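Local coordinates for uncharacterized protein (Corynebacterium glutamicum, PDB 2NSF) that probably catalyses the zinc-dependent, mycothiol-dependent isomerisation of maleylpyruvate to fumarylpyruvate, at residues L38-Y43 against R163-H168. Numbering follows the deposited sequence.
With ZN (zinc ion), chain E; SO4 (sulfate ion), chain B.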
loop_
_atom_site.group_PDB
_atom_site.type_symbol
_atom_site.label_atom_id
_atom_site.label_comp_id
_atom_site.label_asym_id
_atom_site.label_seq_id
_atom_site.Cartn_x
_atom_site.Cartn_y
_atom_site.Cartn_z
ATOM N N LEU A 38 12.651 -5.057 0.908
ATOM C CA LEU A 38 12.249 -6.412 0.534
ATOM C C LEU A 38 10.997 -6.378 -0.338
ATOM O O LEU A 38 10.893 -7.108 -1.328
ATOM C CB LEU A 38 11.978 -7.252 1.786
ATOM C CG LEU A 38 13.218 -7.776 2.517
ATOM C CD1 LEU A 38 12.811 -8.394 3.843
ATOM C CD2 LEU A 38 13.933 -8.800 1.639
ATOM N N GLY A 39 10.046 -5.533 0.045
ATOM C CA GLY A 39 8.817 -5.414 -0.717
ATOM C C GLY A 39 9.071 -4.866 -2.107
ATOM O O GLY A 39 8.423 -5.268 -3.075
ATOM N N THR A 40 10.018 -3.940 -2.206
ATOM C CA THR A 40 10.350 -3.340 -3.491
ATOM C C THR A 40 10.990 -4.389 -4.395
ATOM O O THR A 40 10.660 -4.475 -5.575
ATOM C CB THR A 40 11.307 -2.146 -3.323
ATOM O OG1 THR A 40 10.707 -1.171 -2.458
ATOM C CG2 THR A 40 11.590 -1.502 -4.677
ATOM N N SER A 41 11.887 -5.202 -3.842
ATOM C CA SER A 41 12.530 -6.244 -4.641
ATOM C C SER A 41 11.494 -7.270 -5.086
ATOM O O SER A 41 11.574 -7.801 -6.191
ATOM C CB SER A 41 13.637 -6.935 -3.843
ATOM O OG SER A 41 14.693 -6.037 -3.549
ATOM N N HIS A 42 10.525 -7.541 -4.212
ATOM C CA HIS A 42 9.444 -8.482 -4.492
ATOM C C HIS A 42 8.605 -7.938 -5.646
ATOM O O HIS A 42 8.281 -8.656 -6.597
ATOM C CB HIS A 42 8.589 -8.654 -3.228
ATOM C CG HIS A 42 7.359 -9.483 -3.421
ATOM N ND1 HIS A 42 7.400 -10.814 -3.781
ATOM C CD2 HIS A 42 6.048 -9.179 -3.261
ATOM C CE1 HIS A 42 6.169 -11.293 -3.833
ATOM N NE2 HIS A 42 5.330 -10.320 -3.521
ATOM N N TYR A 43 8.256 -6.657 -5.564
ATOM C CA TYR A 43 7.487 -6.008 -6.616
ATOM C C TYR A 43 8.282 -6.040 -7.933
ATOM O O TYR A 43 7.742 -6.375 -8.986
ATOM C CB TYR A 43 7.191 -4.552 -6.226
ATOM C CG TYR A 43 6.564 -3.734 -7.335
ATOM C CD1 TYR A 43 5.186 -3.743 -7.547
ATOM C CD2 TYR A 43 7.357 -2.979 -8.196
ATOM C CE1 TYR A 43 4.612 -3.012 -8.593
ATOM C CE2 TYR A 43 6.797 -2.250 -9.243
ATOM C CZ TYR A 43 5.428 -2.272 -9.433
ATOM O OH TYR A 43 4.866 -1.553 -10.461
ATOM N N ARG A 163 3.231 -0.492 1.977
ATOM C CA ARG A 163 1.862 -0.814 1.570
ATOM C C ARG A 163 1.785 -0.898 0.050
ATOM O O ARG A 163 1.164 -1.798 -0.513
ATOM C CB ARG A 163 0.865 0.262 2.021
ATOM C CG ARG A 163 0.682 0.413 3.507
ATOM C CD ARG A 163 -0.442 1.408 3.798
ATOM N NE ARG A 163 -0.267 2.658 3.055
ATOM C CZ ARG A 163 -0.686 3.843 3.483
ATOM N NH1 ARG A 163 -1.312 3.942 4.652
ATOM N NH2 ARG A 163 -0.460 4.933 2.759
ATOM N N GLU A 164 2.415 0.070 -0.605
ATOM C CA GLU A 164 2.403 0.130 -2.057
ATOM C C GLU A 164 3.079 -1.048 -2.740
ATOM O O GLU A 164 2.467 -1.723 -3.566
ATOM C CB GLU A 164 3.079 1.415 -2.541
ATOM C CG GLU A 164 2.405 2.705 -2.103
ATOM C CD GLU A 164 1.008 2.866 -2.665
ATOM O OE1 GLU A 164 0.780 2.524 -3.846
ATOM O OE2 GLU A 164 0.132 3.360 -1.927
ATOM N N VAL A 165 4.343 -1.290 -2.411
ATOM C CA VAL A 165 5.070 -2.364 -3.072
ATOM C C VAL A 165 4.584 -3.777 -2.774
ATOM O O VAL A 165 4.534 -4.609 -3.676
ATOM C CB VAL A 165 6.598 -2.271 -2.796
ATOM C CG1 VAL A 165 7.170 -1.032 -3.483
ATOM C CG2 VAL A 165 6.873 -2.220 -1.303
ATOM N N TRP A 166 4.213 -4.057 -1.529
ATOM C CA TRP A 166 3.748 -5.401 -1.208
ATOM C C TRP A 166 2.382 -5.706 -1.796
ATOM O O TRP A 166 2.121 -6.836 -2.214
ATOM C CB TRP A 166 3.722 -5.625 0.309
ATOM C CG TRP A 166 5.080 -5.848 0.902
ATOM C CD1 TRP A 166 5.804 -4.968 1.651
ATOM C CD2 TRP A 166 5.879 -7.035 0.792
ATOM N NE1 TRP A 166 7.004 -5.534 2.020
ATOM C CE2 TRP A 166 7.075 -6.802 1.504
ATOM C CE3 TRP A 166 5.698 -8.274 0.158
ATOM C CZ2 TRP A 166 8.093 -7.763 1.603
ATOM C CZ3 TRP A 166 6.714 -9.235 0.254
ATOM C CH2 TRP A 166 7.895 -8.970 0.972
ATOM N N ILE A 167 1.503 -4.708 -1.843
ATOM C CA ILE A 167 0.184 -4.932 -2.397
ATOM C C ILE A 167 0.160 -4.802 -3.916
ATOM O O ILE A 167 -0.437 -5.634 -4.596
ATOM C CB ILE A 167 -0.865 -3.975 -1.803
ATOM C CG1 ILE A 167 -0.966 -4.198 -0.287
ATOM C CG2 ILE A 167 -2.214 -4.219 -2.470
ATOM C CD1 ILE A 167 -1.886 -3.218 0.427
ATOM N N HIS A 168 0.793 -3.769 -4.462
ATOM C CA HIS A 168 0.787 -3.623 -5.911
ATOM C C HIS A 168 1.553 -4.741 -6.604
ATOM O O HIS A 168 1.392 -4.952 -7.801
ATOM C CB HIS A 168 1.306 -2.245 -6.329
ATOM C CG HIS A 168 0.331 -1.144 -6.044
ATOM N ND1 HIS A 168 -1.024 -1.298 -6.230
ATOM C CD2 HIS A 168 0.509 0.116 -5.585
ATOM C CE1 HIS A 168 -1.645 -0.181 -5.892
ATOM N NE2 HIS A 168 -0.737 0.691 -5.499
HETATM ZN ZN ZN E . -1.136 2.660 -4.764
HETATM S S SO4 B . -2.461 7.626 4.338
HETATM O O1 SO4 B . -2.666 8.926 5.002
HETATM O O2 SO4 B . -1.548 7.786 3.200
HETATM O O3 SO4 B . -3.756 7.129 3.857
HETATM O O4 SO4 B . -1.874 6.670 5.292
HETATM O O HOH W 1 2.708 -9.687 -2.539
HETATM O O HOH W 2 -1.751 4.318 -3.475
HETATM O O HOH W 3 -2.317 1.461 -3.008
#
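In the four-helix bundle of the DinB-like maleylpyruvate isomerase N-terminal domain, helix 156-171, which carries two of the three protein ligands of the zinc, packs against helix 29-49 through a glycine-aromatic contact, Gly39 against Trp166. The segments 38-43 and 163-168 run broadly parallel, their axes 34° apart and 7.9 Å at closest approach. Gly39 lets them come this near: its CA lies over the face of the five-membered ring of the indole, a CH-pi contact whose exact distance is doubtful. The indole is held in place by its NE1, hydrogen-bonded to Leu35 O one turn before Gly39. Next to it Val165 packs on the same backbone, its CB 3.5 Å from Gly39 O. With CG anti to the backbone N (chi1 174°), His42 brings one face of its ring under Trp166 CZ3, its CD2 3.6 Å from Trp166 CE3; the planes are 30° apart but slid so that the rings barely overlap. On the next residue, the edge of the Tyr43 ring meets the backbone of His168, with CE1 3.8 Å from His168 O. The imidazole of His168 leads away to the zinc, which Glu164 and His72 also bind; Asp171 accepts from His168 ND1. One water bridges the helices, 2.9 Å from His42 NE2 and donating to Trp166 O.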